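Local coordinates for protein inorganic pyrophosphatase (Coxiella burnetii, PDB 3TR4) that probably hydrolyses inorganic pyrophosphate to two phosphate ions as a magnesium-dependent homohexameric enzyme of cytoplasmic phosphate metabolism, at residues R45-Y57 and I136-P148. Numbering follows the deposited sequence.
Sequences RFMPTSMRYPCNY and ISHFFERYKDLEP
F139 projects from the helix into the loop between strands 40-46 and 56-59, where M51, Y53 and P54 receive it. The ring swings out to P54 and Y53 because chi1, at 175°, sets CG opposite the backbone N. At the root of the side chain, CB lies beside the P54 ring; P54 CD sits over one face of the F139 ring, nearest CG and CD1, in a CH-pi contact 3.9 Å from the ring centroid. On the other flank, CD2 meets the methyl CE of M51 at 3.8 Å, and CE2 lies 3.5 Å from the carbonyl O of R52. CE1 lies over the Y53 ring, nearest its CZ at 3.9 Å. The tip, CZ, reaches the same face of Y53, 3.4 Å from its CD1, in an edge-to-face pair with the ring planes at 57°. Y143 CB backs the face of F139 opposite P54, and F139 CD1 in turn sits over the centre of the F140 ring.

Farther along the segment, the SE of selenomethionine M51 lies against Y143 CA, and T49 CG2 packs against L146 CD1 at 3.6 Å. T49 OG1 is buried without a partner. At the far end R45 and E147 form a salt bridge, NH1 to OE2 3.2 Å, in which the carboxylate oxygen lies over the guanidinium face, so the attraction is purely electrostatic. R45, Y57 and Y143 are predicted to bind substrate; one water links the hydroxyls of Y57 and Y143, and Y57 also touches D72, a ligand of the bound manganese. Helix 130-142 lies along this loop, with F140 reaching strands 72-75 and 86-99 and Y53 leaning on strand 16-23, while M51 and S50 of a second subunit pack on M51 and F139 respectively.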
loop_
_atom_site.group_PDB
_atom_site.type_symbol
_atom_site.label_atom_id
_atom_site.label_comp_id
_atom_site.label_asym_id
_atom_site.label_seq_id
_atom_site.Cartn_x
_atom_site.Cartn_y
_atom_site.Cartn_z
ATOM N N ARG B 45 -3.933 17.169 -12.382
ATOM C CA ARG B 45 -4.765 16.299 -13.206
ATOM C C ARG B 45 -4.605 14.831 -12.854
ATOM O O ARG B 45 -3.633 14.433 -12.212
ATOM C CB ARG B 45 -4.452 16.503 -14.689
ATOM C CG ARG B 45 -3.114 15.929 -15.118
ATOM C CD ARG B 45 -2.768 16.328 -16.545
ATOM N NE ARG B 45 -2.508 17.759 -16.663
ATOM C CZ ARG B 45 -3.407 18.654 -17.063
ATOM N NH1 ARG B 45 -4.631 18.265 -17.392
ATOM N NH2 ARG B 45 -3.081 19.936 -17.140
ATOM N N PHE B 46 -5.571 14.030 -13.286
ATOM C CA PHE B 46 -5.468 12.583 -13.194
ATOM C C PHE B 46 -5.002 12.020 -14.532
ATOM O O PHE B 46 -5.568 12.337 -15.579
ATOM C CB PHE B 46 -6.810 11.977 -12.786
ATOM C CG PHE B 46 -7.274 12.407 -11.424
ATOM C CD1 PHE B 46 -7.907 13.623 -11.247
ATOM C CD2 PHE B 46 -7.069 11.598 -10.320
ATOM C CE1 PHE B 46 -8.332 14.025 -9.992
ATOM C CE2 PHE B 46 -7.491 11.995 -9.061
ATOM C CZ PHE B 46 -8.123 13.209 -8.898
HETATM N N MSE B 47 -3.957 11.198 -14.492
HETATM C CA MSE B 47 -3.417 10.577 -15.698
HETATM C C MSE B 47 -4.184 9.314 -16.053
HETATM O O MSE B 47 -4.317 8.415 -15.224
HETATM C CB MSE B 47 -1.953 10.196 -15.490
HETATM C CG MSE B 47 -0.990 11.350 -15.329
HETATM SE SE MSE B 47 0.788 10.657 -14.910
HETATM C CE MSE B 47 1.022 9.485 -16.441
ATOM N N PRO B 48 -4.684 9.238 -17.295
ATOM C CA PRO B 48 -5.349 8.040 -17.817
ATOM C C PRO B 48 -4.349 6.930 -18.160
ATOM O O PRO B 48 -4.645 5.753 -17.955
ATOM C CB PRO B 48 -6.023 8.541 -19.102
ATOM C CG PRO B 48 -5.977 10.038 -19.031
ATOM C CD PRO B 48 -4.748 10.357 -18.245
ATOM N N THR B 49 -3.184 7.306 -18.680
ATOM C CA THR B 49 -2.195 6.319 -19.107
ATOM C C THR B 49 -1.780 5.418 -17.951
ATOM O O THR B 49 -1.649 5.869 -16.813
ATOM C CB THR B 49 -0.939 6.974 -19.716
ATOM O OG1 THR B 49 -0.353 7.872 -18.766
ATOM C CG2 THR B 49 -1.293 7.739 -20.982
ATOM N N SER B 50 -1.576 4.140 -18.249
ATOM C CA SER B 50 -1.209 3.180 -17.219
ATOM C C SER B 50 0.301 3.219 -16.992
ATOM O O SER B 50 1.016 2.277 -17.330
ATOM C CB SER B 50 -1.666 1.776 -17.617
ATOM O OG SER B 50 -1.895 0.978 -16.471
HETATM N N MSE B 51 0.775 4.328 -16.429
HETATM C CA MSE B 51 2.201 4.543 -16.203
HETATM C C MSE B 51 2.431 5.216 -14.860
HETATM O O MSE B 51 1.544 5.887 -14.331
HETATM C CB MSE B 51 2.797 5.429 -17.298
HETATM C CG MSE B 51 2.515 4.960 -18.706
HETATM SE SE MSE B 51 3.082 6.248 -20.062
HETATM C CE MSE B 51 5.015 5.971 -19.997
ATOM N N ARG B 52 3.630 5.044 -14.315
ATOM C CA ARG B 52 3.980 5.667 -13.047
ATOM C C ARG B 52 5.295 6.423 -13.169
ATOM O O ARG B 52 6.179 6.023 -13.920
ATOM C CB ARG B 52 4.087 4.615 -11.949
ATOM C CG ARG B 52 2.866 3.720 -11.829
ATOM C CD ARG B 52 1.632 4.489 -11.373
ATOM N NE ARG B 52 0.537 3.572 -11.075
ATOM C CZ ARG B 52 -0.393 3.206 -11.953
ATOM N NH1 ARG B 52 -0.371 3.693 -13.188
ATOM N NH2 ARG B 52 -1.349 2.361 -11.594
ATOM N N TYR B 53 5.418 7.523 -12.434
ATOM C CA TYR B 53 6.646 8.300 -12.446
ATOM C C TYR B 53 7.835 7.438 -12.033
ATOM O O TYR B 53 7.767 6.704 -11.049
ATOM C CB TYR B 53 6.512 9.522 -11.545
ATOM C CG TYR B 53 5.900 10.703 -12.250
ATOM C CD1 TYR B 53 4.586 10.663 -12.689
ATOM C CD2 TYR B 53 6.635 11.855 -12.483
ATOM C CE1 TYR B 53 4.018 11.734 -13.337
ATOM C CE2 TYR B 53 6.075 12.935 -13.133
ATOM C CZ TYR B 53 4.764 12.870 -13.560
ATOM O OH TYR B 53 4.190 13.939 -14.210
ATOM N N PRO B 54 8.927 7.519 -12.800
ATOM C CA PRO B 54 10.131 6.718 -12.563
ATOM C C PRO B 54 11.031 7.324 -11.491
ATOM O O PRO B 54 12.080 6.766 -11.186
ATOM C CB PRO B 54 10.834 6.771 -13.915
ATOM C CG PRO B 54 10.487 8.127 -14.430
ATOM C CD PRO B 54 9.057 8.359 -14.004
ATOM N N CYS B 55 10.625 8.462 -10.941
ATOM C CA CYS B 55 11.381 9.137 -9.894
ATOM C C CYS B 55 10.500 10.220 -9.290
ATOM O O CYS B 55 9.396 10.457 -9.779
ATOM C CB CYS B 55 12.657 9.757 -10.466
ATOM S SG CYS B 55 12.388 10.925 -11.825
ATOM N N ASN B 56 10.969 10.874 -8.229
ATOM C CA ASN B 56 10.208 11.980 -7.662
ATOM C C ASN B 56 10.275 13.182 -8.587
ATOM O O ASN B 56 11.226 13.334 -9.354
ATOM C CB ASN B 56 10.706 12.367 -6.268
ATOM C CG ASN B 56 10.834 11.179 -5.342
ATOM O OD1 ASN B 56 9.844 10.676 -4.805
ATOM N ND2 ASN B 56 12.062 10.726 -5.144
ATOM N N TYR B 57 9.262 14.035 -8.507
ATOM C CA TYR B 57 9.161 15.179 -9.402
ATOM C C TYR B 57 8.723 16.405 -8.617
ATOM O O TYR B 57 7.806 16.334 -7.799
ATOM C CB TYR B 57 8.170 14.871 -10.525
ATOM C CG TYR B 57 7.908 16.011 -11.486
ATOM C CD1 TYR B 57 8.698 16.195 -12.611
ATOM C CD2 TYR B 57 6.851 16.888 -11.279
ATOM C CE1 TYR B 57 8.452 17.227 -13.497
ATOM C CE2 TYR B 57 6.599 17.924 -12.158
ATOM C CZ TYR B 57 7.402 18.089 -13.264
ATOM O OH TYR B 57 7.151 19.120 -14.139
ATOM N N ILE B 136 13.496 6.840 -17.758
ATOM C CA ILE B 136 13.032 8.190 -17.471
ATOM C C ILE B 136 12.682 8.940 -18.752
ATOM O O ILE B 136 11.619 9.555 -18.841
ATOM C CB ILE B 136 14.068 8.991 -16.664
ATOM C CG1 ILE B 136 14.227 8.383 -15.268
ATOM C CG2 ILE B 136 13.650 10.459 -16.568
ATOM C CD1 ILE B 136 15.352 8.986 -14.462
ATOM N N SER B 137 13.575 8.884 -19.738
ATOM C CA SER B 137 13.340 9.537 -21.024
ATOM C C SER B 137 12.106 8.967 -21.707
ATOM O O SER B 137 11.277 9.707 -22.234
ATOM C CB SER B 137 14.552 9.371 -21.939
ATOM O OG SER B 137 15.729 9.829 -21.298
ATOM N N HIS B 138 11.991 7.645 -21.694
ATOM C CA HIS B 138 10.839 6.973 -22.278
ATOM C C HIS B 138 9.544 7.471 -21.645
ATOM O O HIS B 138 8.584 7.789 -22.347
ATOM C CB HIS B 138 10.959 5.459 -22.103
ATOM C CG HIS B 138 9.792 4.696 -22.642
ATOM N ND1 HIS B 138 8.852 4.105 -21.827
ATOM C CD2 HIS B 138 9.409 4.433 -23.914
ATOM C CE1 HIS B 138 7.941 3.503 -22.573
ATOM N NE2 HIS B 138 8.256 3.689 -23.843
ATOM N N PHE B 139 9.521 7.542 -20.316
ATOM C CA PHE B 139 8.344 8.037 -19.610
ATOM C C PHE B 139 7.912 9.423 -20.087
ATOM O O PHE B 139 6.742 9.648 -20.381
ATOM C CB PHE B 139 8.566 8.065 -18.094
ATOM C CG PHE B 139 7.415 8.672 -17.331
ATOM C CD1 PHE B 139 7.418 10.017 -17.003
ATOM C CD2 PHE B 139 6.323 7.900 -16.961
ATOM C CE1 PHE B 139 6.359 10.584 -16.310
ATOM C CE2 PHE B 139 5.260 8.457 -16.268
ATOM C CZ PHE B 139 5.277 9.804 -15.943
ATOM N N PHE B 140 8.850 10.359 -20.160
ATOM C CA PHE B 140 8.479 11.724 -20.516
ATOM C C PHE B 140 8.132 11.889 -21.992
ATOM O O PHE B 140 7.446 12.834 -22.375
ATOM C CB PHE B 140 9.529 12.728 -20.040
ATOM C CG PHE B 140 9.464 12.983 -18.566
ATOM C CD1 PHE B 140 8.465 13.787 -18.036
ATOM C CD2 PHE B 140 10.368 12.389 -17.704
ATOM C CE1 PHE B 140 8.383 14.012 -16.676
ATOM C CE2 PHE B 140 10.293 12.612 -16.336
ATOM C CZ PHE B 140 9.300 13.424 -15.825
ATOM N N GLU B 141 8.579 10.947 -22.810
ATOM C CA GLU B 141 8.204 10.936 -24.213
ATOM C C GLU B 141 6.789 10.399 -24.414
ATOM O O GLU B 141 6.114 10.764 -25.373
ATOM C CB GLU B 141 9.189 10.093 -25.024
ATOM C CG GLU B 141 10.600 10.642 -25.042
ATOM C CD GLU B 141 11.244 10.539 -26.408
ATOM O OE1 GLU B 141 11.058 11.471 -27.223
ATOM O OE2 GLU B 141 11.930 9.527 -26.666
ATOM N N ARG B 142 6.340 9.539 -23.505
ATOM C CA ARG B 142 5.098 8.803 -23.723
ATOM C C ARG B 142 3.948 9.160 -22.779
ATOM O O ARG B 142 2.805 8.781 -23.032
ATOM C CB ARG B 142 5.358 7.292 -23.662
ATOM C CG ARG B 142 6.277 6.764 -24.750
ATOM C CD ARG B 142 5.812 7.210 -26.129
ATOM N NE ARG B 142 6.104 6.212 -27.154
ATOM C CZ ARG B 142 7.325 5.916 -27.590
ATOM N NH1 ARG B 142 8.382 6.534 -27.083
ATOM N NH2 ARG B 142 7.489 4.993 -28.529
ATOM N N TYR B 143 4.237 9.883 -21.703
ATOM C CA TYR B 143 3.234 10.079 -20.657
ATOM C C TYR B 143 2.059 10.990 -21.042
ATOM O O TYR B 143 1.049 11.026 -20.341
ATOM C CB TYR B 143 3.875 10.520 -19.333
ATOM C CG TYR B 143 4.253 11.982 -19.233
ATOM C CD1 TYR B 143 3.973 12.705 -18.080
ATOM C CD2 TYR B 143 4.907 12.633 -20.272
ATOM C CE1 TYR B 143 4.317 14.036 -17.966
ATOM C CE2 TYR B 143 5.257 13.975 -20.165
ATOM C CZ TYR B 143 4.960 14.667 -19.009
ATOM O OH TYR B 143 5.299 15.996 -18.885
ATOM N N LYS B 144 2.182 11.706 -22.156
ATOM C CA LYS B 144 1.094 12.560 -22.636
ATOM C C LYS B 144 0.324 11.915 -23.788
ATOM O O LYS B 144 -0.609 12.509 -24.333
ATOM C CB LYS B 144 1.631 13.922 -23.084
ATOM C CG LYS B 144 2.151 14.810 -21.962
ATOM C CD LYS B 144 2.546 16.179 -22.506
ATOM C CE LYS B 144 2.839 17.167 -21.390
ATOM N NZ LYS B 144 3.057 18.547 -21.913
ATOM N N ASP B 145 0.719 10.701 -24.156
ATOM C CA ASP B 145 0.171 10.024 -25.332
ATOM C C ASP B 145 -1.357 10.040 -25.444
ATOM O O ASP B 145 -1.896 10.147 -26.544
ATOM C CB ASP B 145 0.683 8.583 -25.406
ATOM C CG ASP B 145 2.084 8.490 -25.983
ATOM O OD1 ASP B 145 2.705 9.547 -26.215
ATOM O OD2 ASP B 145 2.566 7.357 -26.199
ATOM N N LEU B 146 -2.053 9.920 -24.319
ATOM C CA LEU B 146 -3.512 9.826 -24.349
ATOM C C LEU B 146 -4.200 11.139 -24.001
ATOM O O LEU B 146 -5.425 11.197 -23.895
ATOM C CB LEU B 146 -3.999 8.727 -23.406
ATOM C CG LEU B 146 -3.583 7.305 -23.772
ATOM C CD1 LEU B 146 -4.131 6.317 -22.753
ATOM C CD2 LEU B 146 -4.052 6.955 -25.176
ATOM N N GLU B 147 -3.414 12.193 -23.818
ATOM C CA GLU B 147 -3.978 13.481 -23.449
ATOM C C GLU B 147 -4.146 14.359 -24.681
ATOM O O GLU B 147 -3.195 14.570 -25.433
ATOM C CB GLU B 147 -3.104 14.179 -22.406
ATOM C CG GLU B 147 -3.762 15.399 -21.783
ATOM C CD GLU B 147 -2.976 15.961 -20.613
ATOM O OE1 GLU B 147 -1.982 15.326 -20.197
ATOM O OE2 GLU B 147 -3.355 17.040 -20.110
ATOM N N PRO B 148 -5.369 14.864 -24.898
ATOM C CA PRO B 148 -5.665 15.715 -26.054
ATOM C C PRO B 148 -4.872 17.014 -26.016
ATOM O O PRO B 148 -4.709 17.600 -24.946
ATOM C CB PRO B 148 -7.158 16.030 -25.884
ATOM C CG PRO B 148 -7.687 14.957 -24.991
ATOM C CD PRO B 148 -6.562 14.619 -24.070
HETATM O O HOH W 1 6.247 18.089 -17.077
#